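Local coordinates for GTP pyrophosphokinase (Streptococcus pneumoniae, PDB 2BE3), which probably transfers pyrophosphate from ATP to GTP or GDP to make the alarmone (p)ppGpp, at residues 40-45 with 79-84; 46-51 with 73-78; 120-125 with 143-148. All coordinates share one frame; numbering follows the deposited sequence.

Contact 1: residues 40-45 with 79-84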
ATOM      1  N   SER A  40     -15.009 -10.978   9.526  1.00 79.69           N
ATOM      2  CA  SER A  40     -13.837 -11.210   8.697  1.00 78.63           C
ATOM      3  C   SER A  40     -13.223 -12.600   8.930  1.00 78.12           C
ATOM      4  O   SER A  40     -12.896 -12.941  10.066  1.00 77.69           O
ATOM      5  CB  SER A  40     -12.789 -10.136   8.971  1.00 77.85           C
ATOM      6  OG  SER A  40     -11.646 -10.377   8.173  1.00 76.91           O
ATOM      7  N   PRO A  41     -13.051 -13.396   7.856  1.00 77.94           N
ATOM      8  CA  PRO A  41     -12.273 -14.658   7.981  1.00 78.43           C
ATOM      9  C   PRO A  41     -10.858 -14.392   8.534  1.00 78.89           C
ATOM     10  O   PRO A  41     -10.384 -15.124   9.433  1.00 80.01           O
ATOM     11  CB  PRO A  41     -12.191 -15.199   6.557  1.00 77.57           C
ATOM     12  CG  PRO A  41     -12.740 -14.110   5.653  1.00 77.70           C
ATOM     13  CD  PRO A  41     -13.533 -13.155   6.483  1.00 78.22           C
ATOM     14  N   ILE A  42     -10.246 -13.312   8.042  1.00 78.14           N
ATOM     15  CA  ILE A  42      -8.940 -12.853   8.477  1.00 76.94           C
ATOM     16  C   ILE A  42      -8.995 -12.172   9.817  1.00 78.03           C
ATOM     17  O   ILE A  42      -9.682 -11.170   9.939  1.00 79.26           O
ATOM     18  CB  ILE A  42      -8.369 -11.848   7.439  1.00 77.14           C
ATOM     19  CG1 ILE A  42      -8.285 -12.535   6.060  1.00 74.69           C
ATOM     20  CG2 ILE A  42      -7.049 -11.219   7.948  1.00 72.93           C
ATOM     21  CD1 ILE A  42      -7.851 -11.658   4.925  1.00 75.66           C
ATOM     22  N   GLU A  43      -8.236 -12.668  10.806  1.00 78.13           N
ATOM     23  CA  GLU A  43      -8.118 -12.004  12.084  1.00 78.81           C
ATOM     24  C   GLU A  43      -6.880 -11.157  12.239  1.00 77.23           C
ATOM     25  O   GLU A  43      -6.934 -10.080  12.813  1.00 77.43           O
ATOM     26  CB  GLU A  43      -8.080 -13.029  13.227  1.00 80.54           C
ATOM     27  CG  GLU A  43      -9.189 -14.056  13.207  1.00 85.32           C
ATOM     28  CD  GLU A  43      -9.425 -14.669  14.577  1.00 92.28           C
ATOM     29  OE1 GLU A  43      -8.979 -14.090  15.604  1.00 95.38           O
ATOM     30  OE2 GLU A  43     -10.071 -15.733  14.627  1.00 95.81           O
ATOM     31  N   PHE A  44      -5.748 -11.713  11.830  1.00 75.80           N
ATOM     32  CA  PHE A  44      -4.449 -11.098  12.045  1.00 74.36           C
ATOM     33  C   PHE A  44      -3.664 -11.203  10.767  1.00 73.63           C
ATOM     34  O   PHE A  44      -3.781 -12.175  10.038  1.00 73.98           O
ATOM     35  CB  PHE A  44      -3.662 -11.750  13.192  1.00 74.17           C
ATOM     36  CG  PHE A  44      -4.388 -11.746  14.516  1.00 74.68           C
ATOM     37  CD1 PHE A  44      -4.572 -10.554  15.231  1.00 72.72           C
ATOM     38  CD2 PHE A  44      -4.882 -12.939  15.052  1.00 74.95           C
ATOM     39  CE1 PHE A  44      -5.277 -10.553  16.459  1.00 73.91           C
ATOM     40  CE2 PHE A  44      -5.576 -12.948  16.304  1.00 76.59           C
ATOM     41  CZ  PHE A  44      -5.777 -11.758  16.988  1.00 74.00           C
ATOM     42  N   VAL A  45      -2.911 -10.153  10.478  1.00 73.11           N
ATOM     43  CA  VAL A  45      -2.007 -10.135   9.376  1.00 71.50           C
ATOM     44  C   VAL A  45      -0.649  -9.680   9.849  1.00 72.27           C
ATOM     45  O   VAL A  45      -0.496  -8.646  10.464  1.00 70.71           O
ATOM     46  CB  VAL A  45      -2.469  -9.259   8.184  1.00 71.54           C
ATOM     47  CG1 VAL A  45      -1.385  -9.292   7.053  1.00 66.80           C
ATOM     48  CG2 VAL A  45      -3.812  -9.707   7.671  1.00 67.41           C
ATOM     49  N   LEU A  79       4.228 -13.044   4.095  1.00 69.76           N
ATOM     50  CA  LEU A  79       3.045 -12.536   4.770  1.00 69.44           C
ATOM     51  C   LEU A  79       2.410 -13.706   5.433  1.00 70.23           C
ATOM     52  O   LEU A  79       2.524 -14.825   4.917  1.00 70.04           O
ATOM     53  CB  LEU A  79       2.071 -11.880   3.777  1.00 69.56           C
ATOM     54  CG  LEU A  79       2.843 -10.598   3.459  1.00 71.60           C
ATOM     55  CD1 LEU A  79       3.375 -10.448   2.012  1.00 68.98           C
ATOM     56  CD2 LEU A  79       2.286  -9.350   4.111  1.00 68.87           C
ATOM     57  N   ARG A  80       1.771 -13.440   6.588  1.00 70.50           N
ATOM     58  CA  ARG A  80       1.057 -14.443   7.360  1.00 71.44           C
ATOM     59  C   ARG A  80      -0.353 -13.956   7.617  1.00 70.84           C
ATOM     60  O   ARG A  80      -0.580 -12.889   8.221  1.00 70.29           O
ATOM     61  CB  ARG A  80       1.756 -14.699   8.696  1.00 72.41           C
ATOM     62  CG  ARG A  80       3.197 -15.133   8.568  1.00 75.92           C
ATOM     63  CD  ARG A  80       3.257 -16.567   8.184  1.00 80.36           C
ATOM     64  NE  ARG A  80       4.529 -16.909   7.554  1.00 87.06           N
ATOM     65  CZ  ARG A  80       5.597 -17.343   8.223  1.00 89.28           C
ATOM     66  NH1 ARG A  80       5.547 -17.470   9.563  1.00 86.03           N
ATOM     67  NH2 ARG A  80       6.709 -17.647   7.560  1.00 83.38           N
ATOM     68  N   VAL A  81      -1.305 -14.730   7.134  1.00 70.08           N
ATOM     69  CA  VAL A  81      -2.692 -14.390   7.321  1.00 69.48           C
ATOM     70  C   VAL A  81      -3.281 -15.400   8.270  1.00 70.40           C
ATOM     71  O   VAL A  81      -3.243 -16.581   7.987  1.00 71.19           O
ATOM     72  CB  VAL A  81      -3.421 -14.335   5.957  1.00 69.60           C
ATOM     73  CG1 VAL A  81      -4.969 -14.185   6.113  1.00 65.02           C
ATOM     74  CG2 VAL A  81      -2.816 -13.212   5.120  1.00 67.31           C
HETATM   75  N   MSE A  82      -3.785 -14.927   9.410  1.00 71.49           N
HETATM   76  CA  MSE A  82      -4.382 -15.771  10.432  1.00 73.18           C
HETATM   77  C   MSE A  82      -5.895 -15.787  10.287  1.00 72.55           C
HETATM   78  O   MSE A  82      -6.519 -14.742  10.195  1.00 72.79           O
HETATM   79  CB  MSE A  82      -3.969 -15.280  11.833  1.00 75.18           C
HETATM   80  CG  MSE A  82      -2.899 -16.170  12.516  1.00 81.39           C
HETATM   81 SE   MSE A  82      -1.173 -16.327  11.487  1.00 99.53          SE
HETATM   82  CE  MSE A  82      -0.635 -14.261  11.564  1.00 92.79           C
ATOM     83  N   VAL A  83      -6.468 -16.981  10.224  1.00 72.06           N
ATOM     84  CA  VAL A  83      -7.890 -17.172  10.003  1.00 70.98           C
ATOM     85  C   VAL A  83      -8.442 -17.967  11.169  1.00 71.55           C
ATOM     86  O   VAL A  83      -7.686 -18.636  11.888  1.00 71.71           O
ATOM     87  CB  VAL A  83      -8.206 -17.900   8.628  1.00 71.39           C
ATOM     88  CG1 VAL A  83      -7.676 -17.090   7.421  1.00 68.49           C
ATOM     89  CG2 VAL A  83      -7.640 -19.318   8.601  1.00 69.47           C
ATOM     90  N   GLN A  84      -9.755 -17.889  11.369  1.00 71.13           N
ATOM     91  CA  GLN A  84     -10.406 -18.596  12.439  1.00 70.42           C
ATOM     92  C   GLN A  84     -10.463 -20.102  12.167  1.00 70.38           C
ATOM     93  O   GLN A  84     -10.048 -20.916  13.016  1.00 70.87           O
ATOM     94  CB  GLN A  84     -11.809 -18.040  12.571  1.00 70.95           C
ATOM     95  CG  GLN A  84     -12.448 -18.221  13.895  1.00 71.74           C
ATOM     96  CD  GLN A  84     -13.678 -17.358  14.065  1.00 72.93           C
ATOM     97  OE1 GLN A  84     -14.453 -17.129  13.114  1.00 72.24           O
ATOM     98  NE2 GLN A  84     -13.888 -16.890  15.299  1.00 69.84           N
TER

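Contact 2: residues 46-51 with 73-78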
ATOM      1  N   THR A  46       0.350 -10.422   9.406  1.00 73.36           N
ATOM      2  CA  THR A  46       1.726 -10.224   9.807  1.00 74.15           C
ATOM      3  C   THR A  46       2.588 -10.301   8.532  1.00 73.68           C
ATOM      4  O   THR A  46       2.149 -10.862   7.538  1.00 74.26           O
ATOM      5  CB  THR A  46       1.979 -11.294  10.855  1.00 73.75           C
ATOM      6  OG1 THR A  46       1.795 -10.686  12.154  1.00 79.72           O
ATOM      7  CG2 THR A  46       3.270 -11.874  10.784  1.00 75.43           C
ATOM      8  N   GLY A  47       3.760  -9.678   8.540  1.00 73.51           N
ATOM      9  CA  GLY A  47       4.732  -9.834   7.489  1.00 73.58           C
ATOM     10  C   GLY A  47       6.149  -9.468   7.874  1.00 73.48           C
ATOM     11  O   GLY A  47       6.371  -8.740   8.837  1.00 73.58           O
ATOM     12  N   ARG A  48       7.105  -9.969   7.101  1.00 72.72           N
ATOM     13  CA  ARG A  48       8.524  -9.727   7.336  1.00 72.82           C
ATOM     14  C   ARG A  48       9.317  -9.874   6.026  1.00 72.05           C
ATOM     15  O   ARG A  48       8.982 -10.670   5.209  1.00 71.37           O
ATOM     16  CB  ARG A  48       9.059 -10.733   8.367  1.00 72.17           C
ATOM     17  CG  ARG A  48       8.803 -12.204   7.975  1.00 75.57           C
ATOM     18  CD  ARG A  48      10.101 -12.837   7.719  1.00 81.47           C
ATOM     19  NE  ARG A  48      10.096 -14.133   7.016  1.00 87.01           N
ATOM     20  CZ  ARG A  48      10.057 -14.333   5.688  1.00 83.60           C
ATOM     21  NH1 ARG A  48       9.908 -13.323   4.816  1.00 80.96           N
ATOM     22  NH2 ARG A  48      10.145 -15.580   5.244  1.00 81.10           N
ATOM     23  N   VAL A  49      10.377  -9.108   5.863  1.00 72.84           N
ATOM     24  CA  VAL A  49      11.411  -9.429   4.891  1.00 74.25           C
ATOM     25  C   VAL A  49      12.416 -10.378   5.521  1.00 74.27           C
ATOM     26  O   VAL A  49      12.851 -10.162   6.624  1.00 73.54           O
ATOM     27  CB  VAL A  49      12.136  -8.171   4.394  1.00 74.45           C
ATOM     28  CG1 VAL A  49      13.230  -8.559   3.423  1.00 73.81           C
ATOM     29  CG2 VAL A  49      11.127  -7.252   3.740  1.00 74.52           C
ATOM     30  N   LYS A  50      12.781 -11.434   4.804  1.00 74.78           N
ATOM     31  CA  LYS A  50      13.674 -12.430   5.336  1.00 74.46           C
ATOM     32  C   LYS A  50      14.977 -11.732   5.687  1.00 74.93           C
ATOM     33  O   LYS A  50      15.424 -10.879   4.928  1.00 75.73           O
ATOM     34  CB  LYS A  50      13.892 -13.450   4.260  1.00 75.21           C
ATOM     35  CG  LYS A  50      14.112 -14.845   4.713  1.00 75.39           C
ATOM     36  CD  LYS A  50      14.190 -15.688   3.480  1.00 74.94           C
ATOM     37  CE  LYS A  50      14.466 -17.115   3.867  1.00 78.07           C
ATOM     38  NZ  LYS A  50      13.309 -17.640   4.644  1.00 81.66           N
ATOM     39  N   PRO A  51      15.559 -12.021   6.872  1.00 74.89           N
ATOM     40  CA  PRO A  51      16.860 -11.435   7.172  1.00 74.66           C
ATOM     41  C   PRO A  51      17.936 -11.972   6.248  1.00 75.30           C
ATOM     42  O   PRO A  51      17.886 -13.138   5.861  1.00 75.42           O
ATOM     43  CB  PRO A  51      17.148 -11.924   8.591  1.00 74.87           C
ATOM     44  CG  PRO A  51      15.886 -12.444   9.102  1.00 74.88           C
ATOM     45  CD  PRO A  51      15.048 -12.849   7.982  1.00 74.09           C
ATOM     46  N   LEU A  73      14.139 -17.957  -4.762  1.00 74.01           N
ATOM     47  CA  LEU A  73      13.694 -17.823  -3.386  1.00 75.01           C
ATOM     48  C   LEU A  73      12.309 -17.174  -3.281  1.00 75.23           C
ATOM     49  O   LEU A  73      12.146 -15.983  -3.529  1.00 76.50           O
ATOM     50  CB  LEU A  73      14.750 -17.045  -2.574  1.00 75.02           C
ATOM     51  CG  LEU A  73      14.730 -17.190  -1.055  1.00 77.02           C
ATOM     52  CD1 LEU A  73      14.510 -18.641  -0.664  1.00 80.56           C
ATOM     53  CD2 LEU A  73      15.964 -16.603  -0.392  1.00 76.01           C
ATOM     54  N   GLN A  74      11.312 -17.946  -2.876  1.00 75.24           N
ATOM     55  CA  GLN A  74       9.924 -17.485  -2.933  1.00 75.85           C
ATOM     56  C   GLN A  74       9.440 -16.556  -1.804  1.00 75.11           C
ATOM     57  O   GLN A  74       8.406 -15.908  -1.941  1.00 74.14           O
ATOM     58  CB  GLN A  74       8.993 -18.688  -3.061  1.00 75.90           C
ATOM     59  CG  GLN A  74       9.123 -19.373  -4.455  1.00 78.35           C
ATOM     60  CD  GLN A  74       8.180 -20.576  -4.625  1.00 78.88           C
ATOM     61  OE1 GLN A  74       7.928 -21.341  -3.671  1.00 84.79           O
ATOM     62  NE2 GLN A  74       7.647 -20.734  -5.835  1.00 80.09           N
ATOM     63  N   ASP A  75      10.190 -16.462  -0.715  1.00 74.13           N
ATOM     64  CA  ASP A  75       9.641 -15.853   0.468  1.00 74.42           C
ATOM     65  C   ASP A  75      10.583 -14.849   1.090  1.00 73.25           C
ATOM     66  O   ASP A  75      10.577 -14.683   2.297  1.00 73.44           O
ATOM     67  CB  ASP A  75       9.271 -16.940   1.485  1.00 75.21           C
ATOM     68  CG  ASP A  75      10.504 -17.675   2.048  1.00 79.32           C
ATOM     69  OD1 ASP A  75      11.412 -18.032   1.256  1.00 81.31           O
ATOM     70  OD2 ASP A  75      10.573 -17.852   3.306  1.00 83.95           O
ATOM     71  N   ILE A  76      11.402 -14.193   0.279  1.00 71.19           N
ATOM     72  CA  ILE A  76      12.065 -12.988   0.749  1.00 69.60           C
ATOM     73  C   ILE A  76      11.034 -12.004   1.324  1.00 69.19           C
ATOM     74  O   ILE A  76      11.241 -11.455   2.406  1.00 70.21           O
ATOM     75  CB  ILE A  76      12.958 -12.356  -0.336  1.00 69.46           C
ATOM     76  CG1 ILE A  76      14.040 -13.362  -0.773  1.00 67.80           C
ATOM     77  CG2 ILE A  76      13.622 -11.116   0.217  1.00 68.79           C
ATOM     78  CD1 ILE A  76      14.669 -13.070  -2.129  1.00 67.38           C
ATOM     79  N   ALA A  77       9.920 -11.799   0.626  1.00 68.38           N
ATOM     80  CA  ALA A  77       8.747 -11.138   1.204  1.00 68.07           C
ATOM     81  C   ALA A  77       7.787 -12.250   1.697  1.00 67.95           C
ATOM     82  O   ALA A  77       7.476 -13.199   0.954  1.00 67.53           O
ATOM     83  CB  ALA A  77       8.094 -10.249   0.179  1.00 67.94           C
ATOM     84  N   GLY A  78       7.430 -12.207   2.976  1.00 67.80           N
ATOM     85  CA  GLY A  78       6.600 -13.242   3.587  1.00 68.26           C
ATOM     86  C   GLY A  78       5.456 -12.569   4.314  1.00 69.41           C
ATOM     87  O   GLY A  78       5.677 -11.615   5.048  1.00 70.54           O
TER

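Contact 3: residues 120-125 with 143-148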
ATOM      1  N   ARG A 120       1.040 -27.853   9.532  1.00 71.34           N
ATOM      2  CA  ARG A 120      -0.136 -27.538   8.710  1.00 71.42           C
ATOM      3  C   ARG A 120      -0.039 -26.067   8.350  1.00 71.62           C
ATOM      4  O   ARG A 120       0.205 -25.236   9.233  1.00 72.26           O
ATOM      5  CB  ARG A 120      -1.460 -27.787   9.476  1.00 71.24           C
ATOM      6  CG  ARG A 120      -1.866 -29.252   9.682  1.00 70.70           C
ATOM      7  CD  ARG A 120      -3.158 -29.358  10.464  1.00 70.69           C
ATOM      8  NE  ARG A 120      -3.018 -28.688  11.767  1.00 71.73           N
ATOM      9  CZ  ARG A 120      -3.956 -27.940  12.345  1.00 69.93           C
ATOM     10  NH1 ARG A 120      -5.148 -27.765  11.781  1.00 71.08           N
ATOM     11  NH2 ARG A 120      -3.699 -27.367  13.493  1.00 69.75           N
ATOM     12  N   SER A 121      -0.225 -25.749   7.068  1.00 71.34           N
ATOM     13  CA  SER A 121      -0.258 -24.370   6.586  1.00 70.42           C
ATOM     14  C   SER A 121      -0.694 -24.375   5.131  1.00 69.97           C
ATOM     15  O   SER A 121      -0.762 -25.431   4.501  1.00 69.17           O
ATOM     16  CB  SER A 121       1.131 -23.749   6.682  1.00 70.64           C
ATOM     17  OG  SER A 121       1.065 -22.348   6.550  1.00 71.06           O
ATOM     18  N   TYR A 122      -1.009 -23.209   4.590  1.00 68.60           N
ATOM     19  CA  TYR A 122      -1.339 -23.152   3.185  1.00 68.20           C
ATOM     20  C   TYR A 122      -0.521 -22.002   2.601  1.00 68.20           C
ATOM     21  O   TYR A 122      -0.539 -20.906   3.146  1.00 67.80           O
ATOM     22  CB  TYR A 122      -2.844 -22.926   2.989  1.00 67.95           C
ATOM     23  CG  TYR A 122      -3.327 -23.167   1.564  1.00 68.48           C
ATOM     24  CD1 TYR A 122      -3.951 -24.371   1.219  1.00 64.60           C
ATOM     25  CD2 TYR A 122      -3.171 -22.188   0.566  1.00 67.05           C
ATOM     26  CE1 TYR A 122      -4.418 -24.583  -0.059  1.00 67.27           C
ATOM     27  CE2 TYR A 122      -3.618 -22.407  -0.735  1.00 66.14           C
ATOM     28  CZ  TYR A 122      -4.242 -23.601  -1.031  1.00 68.24           C
ATOM     29  OH  TYR A 122      -4.703 -23.857  -2.290  1.00 69.53           O
ATOM     30  N   HIS A 123       0.227 -22.280   1.540  1.00 67.68           N
ATOM     31  CA  HIS A 123       1.171 -21.325   0.958  1.00 68.72           C
ATOM     32  C   HIS A 123       0.634 -20.826  -0.363  1.00 68.74           C
ATOM     33  O   HIS A 123       0.263 -21.612  -1.217  1.00 69.43           O
ATOM     34  CB  HIS A 123       2.552 -21.966   0.740  1.00 68.82           C
ATOM     35  CG  HIS A 123       3.191 -22.479   2.003  1.00 72.81           C
ATOM     36  ND1 HIS A 123       4.492 -22.932   2.049  1.00 74.86           N
ATOM     37  CD2 HIS A 123       2.695 -22.649   3.255  1.00 73.20           C
ATOM     38  CE1 HIS A 123       4.781 -23.322   3.277  1.00 76.76           C
ATOM     39  NE2 HIS A 123       3.705 -23.171   4.028  1.00 76.12           N
ATOM     40  N   VAL A 124       0.531 -19.521  -0.513  1.00 69.34           N
ATOM     41  CA  VAL A 124       0.316 -18.976  -1.816  1.00 69.78           C
ATOM     42  C   VAL A 124       1.478 -18.077  -2.226  1.00 70.25           C
ATOM     43  O   VAL A 124       1.795 -17.109  -1.526  1.00 70.32           O
ATOM     44  CB  VAL A 124      -1.184 -18.542  -2.101  1.00 70.70           C
ATOM     45  CG1 VAL A 124      -2.076 -18.694  -0.925  1.00 69.53           C
ATOM     46  CG2 VAL A 124      -1.354 -17.271  -2.948  1.00 70.43           C
ATOM     47  N   VAL A 125       2.154 -18.470  -3.311  1.00 69.40           N
ATOM     48  CA  VAL A 125       3.259 -17.689  -3.859  1.00 69.09           C
ATOM     49  C   VAL A 125       2.754 -16.797  -4.980  1.00 69.40           C
ATOM     50  O   VAL A 125       2.049 -17.267  -5.857  1.00 69.64           O
ATOM     51  CB  VAL A 125       4.418 -18.585  -4.347  1.00 69.19           C
ATOM     52  CG1 VAL A 125       5.584 -17.725  -4.863  1.00 66.78           C
ATOM     53  CG2 VAL A 125       4.893 -19.531  -3.195  1.00 67.79           C
ATOM     54  N   ILE A 143       2.512 -15.659   0.611  1.00 70.88           N
ATOM     55  CA  ILE A 143       1.466 -15.461   1.601  1.00 71.28           C
ATOM     56  C   ILE A 143       1.064 -16.815   2.187  1.00 71.67           C
ATOM     57  O   ILE A 143       0.590 -17.701   1.465  1.00 71.95           O
ATOM     58  CB  ILE A 143       0.224 -14.760   1.020  1.00 72.17           C
ATOM     59  CG1 ILE A 143       0.619 -13.434   0.327  1.00 70.64           C
ATOM     60  CG2 ILE A 143      -0.842 -14.559   2.141  1.00 70.95           C
ATOM     61  CD1 ILE A 143      -0.466 -12.854  -0.560  1.00 70.25           C
ATOM     62  N   GLN A 144       1.285 -16.990   3.488  1.00 71.25           N
ATOM     63  CA  GLN A 144       0.824 -18.183   4.178  1.00 71.49           C
ATOM     64  C   GLN A 144      -0.492 -17.947   4.918  1.00 71.47           C
ATOM     65  O   GLN A 144      -0.730 -16.863   5.476  1.00 71.61           O
ATOM     66  CB  GLN A 144       1.891 -18.649   5.139  1.00 72.29           C
ATOM     67  CG  GLN A 144       3.020 -19.353   4.425  1.00 73.59           C
ATOM     68  CD  GLN A 144       3.865 -20.117   5.380  1.00 77.13           C
ATOM     69  OE1 GLN A 144       3.352 -20.852   6.212  1.00 79.82           O
ATOM     70  NE2 GLN A 144       5.166 -19.933   5.300  1.00 77.80           N
ATOM     71  N   ILE A 145      -1.365 -18.940   4.909  1.00 70.96           N
ATOM     72  CA  ILE A 145      -2.638 -18.779   5.566  1.00 71.41           C
ATOM     73  C   ILE A 145      -2.745 -19.851   6.621  1.00 71.68           C
ATOM     74  O   ILE A 145      -2.567 -21.020   6.332  1.00 72.71           O
ATOM     75  CB  ILE A 145      -3.838 -18.835   4.558  1.00 71.66           C
ATOM     76  CG1 ILE A 145      -3.692 -17.742   3.510  1.00 71.38           C
ATOM     77  CG2 ILE A 145      -5.152 -18.518   5.281  1.00 70.19           C
ATOM     78  CD1 ILE A 145      -4.132 -18.154   2.212  1.00 74.01           C
ATOM     79  N   ARG A 146      -3.060 -19.462   7.843  1.00 71.25           N
ATOM     80  CA  ARG A 146      -2.998 -20.388   8.946  1.00 70.88           C
ATOM     81  C   ARG A 146      -4.127 -20.143   9.926  1.00 69.70           C
ATOM     82  O   ARG A 146      -4.560 -18.999  10.069  1.00 69.63           O
ATOM     83  CB  ARG A 146      -1.698 -20.119   9.712  1.00 71.56           C
ATOM     84  CG  ARG A 146      -0.481 -20.546   8.995  1.00 73.23           C
ATOM     85  CD  ARG A 146       0.727 -20.109   9.752  1.00 74.02           C
ATOM     86  NE  ARG A 146       1.891 -20.605   9.027  1.00 74.87           N
ATOM     87  CZ  ARG A 146       3.139 -20.546   9.474  1.00 75.74           C
ATOM     88  NH1 ARG A 146       3.410 -20.038  10.674  1.00 73.24           N
ATOM     89  NH2 ARG A 146       4.108 -21.023   8.716  1.00 75.86           N
ATOM     90  N   THR A 147      -4.545 -21.178  10.658  1.00 67.91           N
ATOM     91  CA  THR A 147      -5.333 -20.930  11.841  1.00 68.41           C
ATOM     92  C   THR A 147      -4.388 -20.522  12.979  1.00 69.09           C
ATOM     93  O   THR A 147      -3.144 -20.649  12.881  1.00 69.36           O
ATOM     94  CB  THR A 147      -6.198 -22.135  12.271  1.00 68.43           C
ATOM     95  OG1 THR A 147      -5.367 -23.282  12.515  1.00 65.74           O
ATOM     96  CG2 THR A 147      -7.257 -22.448  11.215  1.00 67.54           C
ATOM     97  N   LEU A 148      -4.969 -20.028  14.052  1.00 69.00           N
ATOM     98  CA  LEU A 148      -4.162 -19.639  15.196  1.00 69.91           C
ATOM     99  C   LEU A 148      -3.474 -20.857  15.782  1.00 69.13           C
ATOM    100  O   LEU A 148      -2.330 -20.768  16.172  1.00 69.03           O
ATOM    101  CB  LEU A 148      -5.014 -18.867  16.225  1.00 70.04           C
ATOM    102  CG  LEU A 148      -5.235 -17.401  15.769  1.00 73.07           C
ATOM    103  CD1 LEU A 148      -3.896 -16.672  15.643  1.00 75.35           C
ATOM    104  CD2 LEU A 148      -5.949 -17.280  14.418  1.00 73.74           C
TER

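Contact 1: residues 40-45 with 79-84
Ile42 and Val81 meet on the buried face of an antiparallel strand pair, Ile42 CG1 lying 3.7 Å from Val81 CG1. The Val81 methyl also lies near CG2 and CD1 of the isoleucine, whose CG1 stands beside its own backbone N (chi1 -58°). Val45 and Val83 point to the same face, and with Ile42 and Val81 they form the tightly packed side. The backbone between is interrupted by a classic beta bulge: Glu43 and Phe44 both face Met82, a selenomethionine here. Glu43 N hydrogen-bonds to Met82 O at 2.8 Å, almost in line with the carbonyl, and Met82 N to Phe44 O at 2.8 Å. The other face is looser and partly open to solvent. There Phe44 CB touches Met82 CB at 3.8 Å, but the exposed phenyl ring leads away from strand 77-83 and offers Met82 CB its edge. At the strand end, Glu43 OE2 lies 3.5 Å from Gln84 CG, and the Gln84 N to Pro41 O bond is weak. Helices 6-35 and 89-97 pack on the Ile42 face, helix 148-164 touches Phe44 and Met82, and strand 137-147 flanks strand 77-83 away from 42-49, an outermost strand of this chain's mixed sheet.

Contact 2: residues 46-51 with 73-78
Arg48 reaches across to Asp75 and grips its backbone oxygen end-on with two nitrogens: NH1 lies 2.9 Å and NH2 3.1 Å from Asp75 O. The oxygen sits close to the guanidinium plane, at its edge. Arg48 CG stands between the backbone N and the carbonyl carbon (chi1 55°), and a further bend at chi2 brings the guanidinium back beside Gly78, which has no side chain in its way.

The ionic part centres on the Asp75 carboxylate. Arg48 NH2 forms a salt bridge with OD2 at 3.0 Å; the hydrogen bond within it is weak, and the guanidinium and carboxylate planes are turned 58° apart. Lys50 NZ approaches the same OD2 on its syn side at 3.1 Å, 30° out of the carboxylate plane. Lys58 pairs with OD1, so both carboxylate oxygens have cationic partners. Such a charged cluster within the RelA/SpoT region is consistent with part of the synthetase active site of relatives.

Backbone bonds hold the antiparallel strands together. Arg48 and Gly78 exchange N-H and C=O in a hydrogen-bonded pair, and Lys50 N continues the pairing to Ile76 O at 2.8 Å. Between these two places, Val49 CA makes a CA-H...O contact of 3.2 Å with Ile76 O.

Apolar contact is slight: Val49 CG1 meets Ile76 CG2 at 4.1 Å, on the side of the strands away from the Arg48 guanidinium.

Helix 6-35 packs against Val49, Ile76 and Ala77, and helix 52-62, for which Pro51 is the N-cap residue, lies on Lys50, Leu73 and Ile76. Strand 137-147 borders the other edge of strand 77-83 through the Ala77-Glu142 backbone bonding.

Contact 3: residues 120-125 with 143-148
Ser121 OG donates to Gln144 OE1 at 2.8 Å, approaching somewhat out of the carbonyl plane. The same oxygen accepts a 2.6 Å bond from Arg146 NH2; serine and arginine hold the amide oxygen and Glu142 its nitrogen, which together set the rotation of this buried group. Beside them Gln144 and His123 run side by side in the same direction. Gln144 CG lies 3.9 Å from the centroid of the His123 ring in a CH-pi contact, and the amide continues over that ring face with its plane 33° from the imidazole. Both side chains start beside their own backbone N (chi1 -77° for Gln144), which lets them travel together.

On the opposite face of the hairpin the chemistry is apolar: Ile145 CD1 meets Val124 CG1 at 3.8 Å and lies more loosely near the Tyr122 ring.

The backbone sets this arrangement. Tyr122 with Ile145 and Val124 with Ile143 are antiparallel hydrogen-bonded pairs, Val124 N lying 2.7 Å from Ile143 O; His123 and Gln144 form the non-hydrogen-bonded pair between them.

Farther out, Tyr119 OH bonds to His123 NE2 and Arg146 NH2, and Glu107 takes the Tyr122 hydroxyl. Strands 102-109 and 77-83 flank this beta hairpin, 122-130 with 137-147, inside the RelA/SpoT sheet; helix 89-97 packs on Tyr122 and Ile145, while helix 148-164, which follows N-cap residue Thr147, rests on Arg120 and Arg146.

Contacts 1 and 2 join the same two strands, 42-49 and 77-83, at successive places about 17 Å apart between centres; a probable hydrogen bond from Arg80 N to Thr46 O, 2.8 Å, connects them. Contact 3 lies deeper, pairing two interior strands of the same sheet, and reaches contact 1 through Val81 N and Gln144 O. All three are largely buried, but contacts 1 and 2 have exposed margins at Phe44 and Thr46; no touching residue of contact 3 is exposed. Their chemistry differs: irregular edge pairing over an aliphatic face in contact 1, charge clustering at the helix-bearing connection in contact 2, and regular pairing with an amide bonded to serine and arginine and packed on histidine in contact 3.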